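Local coordinates for protein 1d10 (Caenorhabditis elegans, PDB 1T9F) that is of unknown function but folds as a beta-trefoil of MIR repeats related to SDF2-type proteins, and probably belongs to the secretory pathway, at residues P57-K62 / K74-H79; D115-I120 / L134-T139. All coordinates share one frame; numbering follows the deposited sequence.

Interaction 1 of 2, residues P57-K62 / K74-H79; sequences PALNAK and KIRLKH
Where the chain comes off strand 53-57, the backbone turns through a type I beta turn from Ala58 to Ala61 and passes beside the start of strand 74-79, with Ala58 CA 4.3 Å from Ile75 CA. In this beta-trefoil of MIR repeats, strands 53-57 and 74-79 are neighbours in the barrel. The turn is closed by Ala61 N bonding to Ala58 O at 3.0 Å.

Arg76 has the largest share of the contact, and its CB points toward residues 57-62. CG lies anti to the carbonyl carbon and beside the backbone N (chi1 -84°). The chain is straight at chi2 and bends at chi3 (-64°). This brings the guanidinium edge-on to the carbonyl of Pro57. NE donates to Pro57 O at 2.9 Å, fairly straight at 160° and in the carbonyl plane. NH2 donates to the same Pro57 O at 3.2 Å; this bond is more bent and comes from above the carbonyl plane. The oxygen lies in the guanidinium plane, so the side-on, two-nitrogen grip limits rotation of the group.

Leu59 crosses Arg76 obliquely. Its CA sits over one guanidinium face, toward the rim, and its CD1 is 4.0 Å from Arg76 NH1. That NH1 is bonded to Ser111 OG. The backbone N of Leu59 lies near Arg76 NE, but both are donors. Leu59 N bonds instead to Asp116 OD1. The Asp116 side chain also touches Arg76, and its negative charge would probably favour the buried guanidinium.

Ala58 also meets the first residue of the strand. Its CB lies 3.8 Å from Lys74 CB, and the same methyl touches the carbonyl oxygen of Lys74, at 3.6 Å from Ala58 CB to Lys74 O.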
loop_
_atom_site.group_PDB
_atom_site.type_symbol
_atom_site.label_atom_id
_atom_site.label_comp_id
_atom_site.label_asym_id
_atom_site.label_seq_id
_atom_site.Cartn_x
_atom_site.Cartn_y
_atom_site.Cartn_z
ATOM N N PRO A 57 -8.716 -9.089 -4.722
ATOM C CA PRO A 57 -9.833 -8.336 -5.304
ATOM C C PRO A 57 -10.436 -7.521 -4.166
ATOM O O PRO A 57 -10.144 -7.790 -2.997
ATOM C CB PRO A 57 -10.767 -9.435 -5.807
ATOM C CG PRO A 57 -10.522 -10.556 -4.829
ATOM C CD PRO A 57 -9.015 -10.534 -4.677
ATOM N N ALA A 58 -11.253 -6.523 -4.495
ATOM C CA ALA A 58 -11.877 -5.680 -3.477
ATOM C C ALA A 58 -12.684 -6.530 -2.496
ATOM O O ALA A 58 -13.056 -7.660 -2.816
ATOM C CB ALA A 58 -12.774 -4.643 -4.142
ATOM N N LEU A 59 -12.955 -5.988 -1.311
ATOM C CA LEU A 59 -13.703 -6.725 -0.288
ATOM C C LEU A 59 -14.959 -7.407 -0.811
ATOM O O LEU A 59 -15.202 -8.580 -0.519
ATOM C CB LEU A 59 -14.095 -5.814 0.878
ATOM C CG LEU A 59 -14.925 -6.523 1.961
ATOM C CD1 LEU A 59 -14.073 -7.581 2.646
ATOM C CD2 LEU A 59 -15.429 -5.517 2.983
ATOM N N ASN A 60 -15.762 -6.687 -1.583
ATOM C CA ASN A 60 -16.994 -7.280 -2.097
ATOM C C ASN A 60 -16.924 -7.685 -3.566
ATOM O O ASN A 60 -17.929 -7.673 -4.279
ATOM C CB ASN A 60 -18.165 -6.324 -1.858
ATOM C CG ASN A 60 -18.412 -6.074 -0.376
ATOM O OD1 ASN A 60 -18.609 -7.016 0.400
ATOM N ND2 ASN A 60 -18.397 -4.807 0.025
ATOM N N ALA A 61 -15.728 -8.060 -4.006
ATOM C CA ALA A 61 -15.509 -8.485 -5.378
ATOM C C ALA A 61 -14.815 -9.838 -5.372
ATOM O O ALA A 61 -14.530 -10.398 -4.317
ATOM C CB ALA A 61 -14.651 -7.465 -6.114
ATOM N N LYS A 62 -14.541 -10.350 -6.564
ATOM C CA LYS A 62 -13.866 -11.627 -6.722
ATOM C C LYS A 62 -13.073 -11.571 -8.023
ATOM O O LYS A 62 -13.414 -10.817 -8.933
ATOM C CB LYS A 62 -14.892 -12.761 -6.774
ATOM C CG LYS A 62 -15.941 -12.574 -7.857
ATOM C CD LYS A 62 -17.033 -13.634 -7.780
ATOM C CE LYS A 62 -18.145 -13.339 -8.777
ATOM N NZ LYS A 62 -19.278 -14.296 -8.642
ATOM N N LYS A 74 -11.071 -1.196 -7.380
ATOM C CA LYS A 74 -10.553 -1.257 -6.024
ATOM C C LYS A 74 -9.853 -2.594 -5.818
ATOM O O LYS A 74 -10.189 -3.588 -6.465
ATOM C CB LYS A 74 -11.688 -1.106 -5.001
ATOM C CG LYS A 74 -12.236 0.312 -4.919
ATOM C CD LYS A 74 -13.265 0.478 -3.821
ATOM C CE LYS A 74 -14.570 -0.209 -4.166
ATOM N NZ LYS A 74 -15.619 0.127 -3.165
ATOM N N ILE A 75 -8.850 -2.598 -4.948
ATOM C CA ILE A 75 -8.121 -3.814 -4.619
ATOM C C ILE A 75 -7.829 -3.782 -3.135
ATOM O O ILE A 75 -8.132 -2.808 -2.455
ATOM C CB ILE A 75 -6.758 -3.919 -5.337
ATOM C CG1 ILE A 75 -5.851 -2.747 -4.931
ATOM C CG2 ILE A 75 -6.964 -3.973 -6.832
ATOM C CD1 ILE A 75 -4.415 -2.850 -5.460
ATOM N N ARG A 76 -7.261 -4.874 -2.647
ATOM C CA ARG A 76 -6.835 -4.991 -1.269
ATOM C C ARG A 76 -5.394 -5.475 -1.392
ATOM O O ARG A 76 -5.051 -6.170 -2.350
ATOM C CB ARG A 76 -7.690 -6.011 -0.512
ATOM C CG ARG A 76 -9.008 -5.442 0.028
ATOM C CD ARG A 76 -9.777 -6.498 0.811
ATOM N NE ARG A 76 -10.160 -7.599 -0.062
ATOM C CZ ARG A 76 -10.511 -8.813 0.353
ATOM N NH1 ARG A 76 -10.532 -9.096 1.647
ATOM N NH2 ARG A 76 -10.823 -9.750 -0.537
ATOM N N LEU A 77 -4.543 -5.094 -0.446
ATOM C CA LEU A 77 -3.151 -5.506 -0.492
ATOM C C LEU A 77 -2.801 -6.273 0.775
ATOM O O LEU A 77 -2.825 -5.725 1.877
ATOM C CB LEU A 77 -2.232 -4.284 -0.638
ATOM C CG LEU A 77 -2.210 -3.608 -2.015
ATOM C CD1 LEU A 77 -1.352 -2.342 -1.966
ATOM C CD2 LEU A 77 -1.648 -4.586 -3.052
ATOM N N LYS A 78 -2.478 -7.548 0.599
ATOM C CA LYS A 78 -2.127 -8.416 1.715
ATOM C C LYS A 78 -0.622 -8.465 1.983
ATOM O O LYS A 78 0.169 -8.719 1.072
ATOM C CB LYS A 78 -2.635 -9.829 1.426
ATOM C CG LYS A 78 -2.505 -10.785 2.606
ATOM C CD LYS A 78 -3.005 -12.161 2.226
ATOM C CE LYS A 78 -3.011 -13.101 3.413
ATOM N NZ LYS A 78 -3.480 -14.440 2.995
ATOM N N HIS A 79 -0.225 -8.196 3.220
ATOM C CA HIS A 79 1.182 -8.262 3.584
ATOM C C HIS A 79 1.450 -9.751 3.800
ATOM O O HIS A 79 0.924 -10.355 4.740
ATOM C CB HIS A 79 1.443 -7.464 4.856
ATOM C CG HIS A 79 2.880 -7.442 5.261
ATOM N ND1 HIS A 79 3.324 -7.962 6.458
ATOM C CD2 HIS A 79 3.978 -6.959 4.627
ATOM C CE1 HIS A 79 4.633 -7.795 6.547
ATOM N NE2 HIS A 79 5.054 -7.190 5.449
#

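Interaction 2 of 2, residues D115-I120 / L134-T139; sequences DDWTVI and LRHAVT
His136 lies over one face of the Trp117 indole. Its ring edge turns toward the six-membered ring in a T-shaped pair, centroids 4.9 Å apart and planes at 58°. CD2 sits over the middle of the indole. His136 CB adds a CH-pi contact, 4.1 Å from the centroid of the six-membered ring of Trp117. With CG anti to the backbone N in His136 (chi1 -166°) and anti to the carbonyl carbon in Trp117 (chi1 -62°), the two side chains cross obliquely and the imidazole edge comes over the indole. Leu134 O lies at the indole edge near its plane, and Trp117 CE3 also packs on Leu134 CB. Further along the same sheet face, the Val119 and Leu134 side chains lie side by side, CG2 of Val119 4.1 Å from CD2 of Leu134.

Thr118 and Arg135 point to the other face. Ile120 CD1 touches Arg135 CB at 3.6 Å, the two side chains crossing obliquely. The Arg135 chain then extends away, and its NE bonds to Gly140 O.

These side chains are set by an antiparallel beta hairpin, strands 117-120 and 131-136, in the barrel of the beta-trefoil. Thr118 and Arg135 form the hydrogen-bonded pair: Thr118 N to Arg135 O is 2.8 Å, and Arg135 N to Thr118 O is 3.0 Å. Trp117-His136 and Val119-Leu134 are the flanking non-hydrogen-bonded pairs. Just past His136, Ala137 N donates to Asp116 O at 3.0 Å. A water also donates to Asp116 O and accepts from Val138 N.

Further out, both nitrogens of His136 are engaged, which limits rotation of its ring. ND1 shares a hydrogen bond with Thr139 OG1 at 2.7 Å, and NE2 bonds to Gly114 O. Trp117 NE1 bonds to Leu86 O.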
loop_
_atom_site.group_PDB
_atom_site.type_symbol
_atom_site.label_atom_id
_atom_site.label_comp_id
_atom_site.label_asym_id
_atom_site.label_seq_id
_atom_site.Cartn_x
_atom_site.Cartn_y
_atom_site.Cartn_z
ATOM N N ASP A 115 -10.110 -1.899 3.987
ATOM C CA ASP A 115 -8.952 -2.456 3.292
ATOM C C ASP A 115 -8.953 -2.149 1.790
ATOM O O ASP A 115 -7.973 -2.451 1.104
ATOM C CB ASP A 115 -8.886 -3.985 3.461
ATOM C CG ASP A 115 -8.693 -4.419 4.913
ATOM O OD1 ASP A 115 -8.036 -3.687 5.679
ATOM O OD2 ASP A 115 -9.186 -5.513 5.275
ATOM N N ASP A 116 -10.046 -1.557 1.291
ATOM C CA ASP A 116 -10.174 -1.244 -0.133
ATOM C C ASP A 116 -9.435 0.013 -0.600
ATOM O O ASP A 116 -9.574 1.085 -0.015
ATOM C CB ASP A 116 -11.653 -1.099 -0.532
ATOM C CG ASP A 116 -12.414 -2.421 -0.511
ATOM O OD1 ASP A 116 -11.788 -3.498 -0.655
ATOM O OD2 ASP A 116 -13.658 -2.375 -0.368
ATOM N N TRP A 117 -8.671 -0.132 -1.679
ATOM C CA TRP A 117 -7.924 0.975 -2.267
ATOM C C TRP A 117 -8.211 1.047 -3.767
ATOM O O TRP A 117 -8.169 0.029 -4.461
ATOM C CB TRP A 117 -6.417 0.791 -2.071
ATOM C CG TRP A 117 -5.987 0.757 -0.637
ATOM C CD1 TRP A 117 -6.042 -0.313 0.206
ATOM C CD2 TRP A 117 -5.443 1.841 0.125
ATOM N NE1 TRP A 117 -5.564 0.033 1.445
ATOM C CE2 TRP A 117 -5.190 1.349 1.427
ATOM C CE3 TRP A 117 -5.144 3.177 -0.162
ATOM C CZ2 TRP A 117 -4.654 2.146 2.440
ATOM C CZ3 TRP A 117 -4.606 3.974 0.849
ATOM C CH2 TRP A 117 -4.368 3.453 2.135
ATOM N N THR A 118 -8.504 2.247 -4.258
ATOM C CA THR A 118 -8.777 2.439 -5.674
ATOM C C THR A 118 -7.456 2.627 -6.392
ATOM O O THR A 118 -6.630 3.442 -5.977
ATOM C CB THR A 118 -9.644 3.685 -5.914
ATOM O OG1 THR A 118 -10.885 3.543 -5.219
ATOM C CG2 THR A 118 -9.927 3.858 -7.403
ATOM N N VAL A 119 -7.241 1.866 -7.454
ATOM C CA VAL A 119 -6.003 1.987 -8.204
ATOM C C VAL A 119 -6.149 3.138 -9.191
ATOM O O VAL A 119 -7.053 3.143 -10.027
ATOM C CB VAL A 119 -5.674 0.704 -8.979
ATOM C CG1 VAL A 119 -4.295 0.819 -9.605
ATOM C CG2 VAL A 119 -5.725 -0.496 -8.038
ATOM N N ILE A 120 -5.266 4.119 -9.076
ATOM C CA ILE A 120 -5.326 5.272 -9.960
ATOM C C ILE A 120 -4.231 5.230 -11.014
ATOM O O ILE A 120 -3.113 5.692 -10.786
ATOM C CB ILE A 120 -5.220 6.591 -9.164
ATOM C CG1 ILE A 120 -6.349 6.664 -8.142
ATOM C CG2 ILE A 120 -5.314 7.793 -10.108
ATOM C CD1 ILE A 120 -6.303 7.889 -7.277
ATOM N N LEU A 134 -2.698 5.270 -5.091
ATOM C CA LEU A 134 -3.671 4.397 -4.459
ATOM C C LEU A 134 -4.497 5.274 -3.551
ATOM O O LEU A 134 -3.982 5.861 -2.601
ATOM C CB LEU A 134 -2.993 3.298 -3.638
ATOM C CG LEU A 134 -2.368 2.121 -4.387
ATOM C CD1 LEU A 134 -1.703 1.191 -3.367
ATOM C CD2 LEU A 134 -3.430 1.363 -5.178
ATOM N N ARG A 135 -5.785 5.361 -3.845
ATOM C CA ARG A 135 -6.668 6.194 -3.052
ATOM C C ARG A 135 -7.584 5.348 -2.181
ATOM O O ARG A 135 -8.345 4.528 -2.689
ATOM C CB ARG A 135 -7.496 7.079 -3.988
ATOM C CG ARG A 135 -8.140 8.264 -3.312
ATOM C CD ARG A 135 -8.861 9.157 -4.335
ATOM N NE ARG A 135 -9.291 10.415 -3.733
ATOM C CZ ARG A 135 -9.893 11.400 -4.397
ATOM N NH1 ARG A 135 -10.145 11.278 -5.694
ATOM N NH2 ARG A 135 -10.232 12.510 -3.764
ATOM N N HIS A 136 -7.510 5.550 -0.869
ATOM C CA HIS A 136 -8.341 4.790 0.056
ATOM C C HIS A 136 -9.805 5.010 -0.313
ATOM O O HIS A 136 -10.287 6.146 -0.342
ATOM C CB HIS A 136 -8.094 5.240 1.491
ATOM C CG HIS A 136 -8.639 4.300 2.519
ATOM N ND1 HIS A 136 -9.465 4.712 3.544
ATOM C CD2 HIS A 136 -8.452 2.970 2.698
ATOM C CE1 HIS A 136 -9.760 3.677 4.312
ATOM N NE2 HIS A 136 -9.158 2.609 3.820
ATOM N N ALA A 137 -10.505 3.917 -0.587
ATOM C CA ALA A 137 -11.899 3.984 -0.985
ATOM C C ALA A 137 -12.830 4.635 0.034
ATOM O O ALA A 137 -13.618 5.512 -0.316
ATOM C CB ALA A 137 -12.400 2.592 -1.322
ATOM N N VAL A 138 -12.739 4.211 1.290
ATOM C CA VAL A 138 -13.613 4.741 2.324
ATOM C C VAL A 138 -13.362 6.187 2.742
ATOM O O VAL A 138 -14.314 6.943 2.935
ATOM C CB VAL A 138 -13.586 3.837 3.572
ATOM C CG1 VAL A 138 -14.353 4.482 4.719
ATOM C CG2 VAL A 138 -14.195 2.486 3.230
ATOM N N THR A 139 -12.098 6.583 2.882
ATOM C CA THR A 139 -11.781 7.951 3.293
ATOM C C THR A 139 -11.351 8.873 2.155
ATOM O O THR A 139 -11.458 10.091 2.268
ATOM C CB THR A 139 -10.663 7.972 4.344
ATOM O OG1 THR A 139 -9.480 7.399 3.780
ATOM C CG2 THR A 139 -11.070 7.194 5.577
HETATM O O HOH W 1 -11.263 1.949 2.105
HETATM O O HOH W 2 -11.137 5.913 -4.227
#

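In the fold
The two interactions follow one another along the chain and meet at neighbouring barrel strands, 74-79 and 117-120, with centres 10 Å apart. Ile75 N probably bonds to Trp117 O there. Lys74 CD packs on Ala137 CB, and Arg76 CG on Asp115 O. Interaction 1 joins a loop to a strand, is mostly buried, and is made chiefly by a charged side chain that grips a backbone carbonyl. Interaction 2 joins two strands by regular backbone bonds and buries nearly twice the surface. It is partly buried: its aromatic face is inside, while Arg135 is exposed. Asp116 bridges the two: its backbone O serves interaction 2 and its carboxylate bonds to the loop of interaction 1.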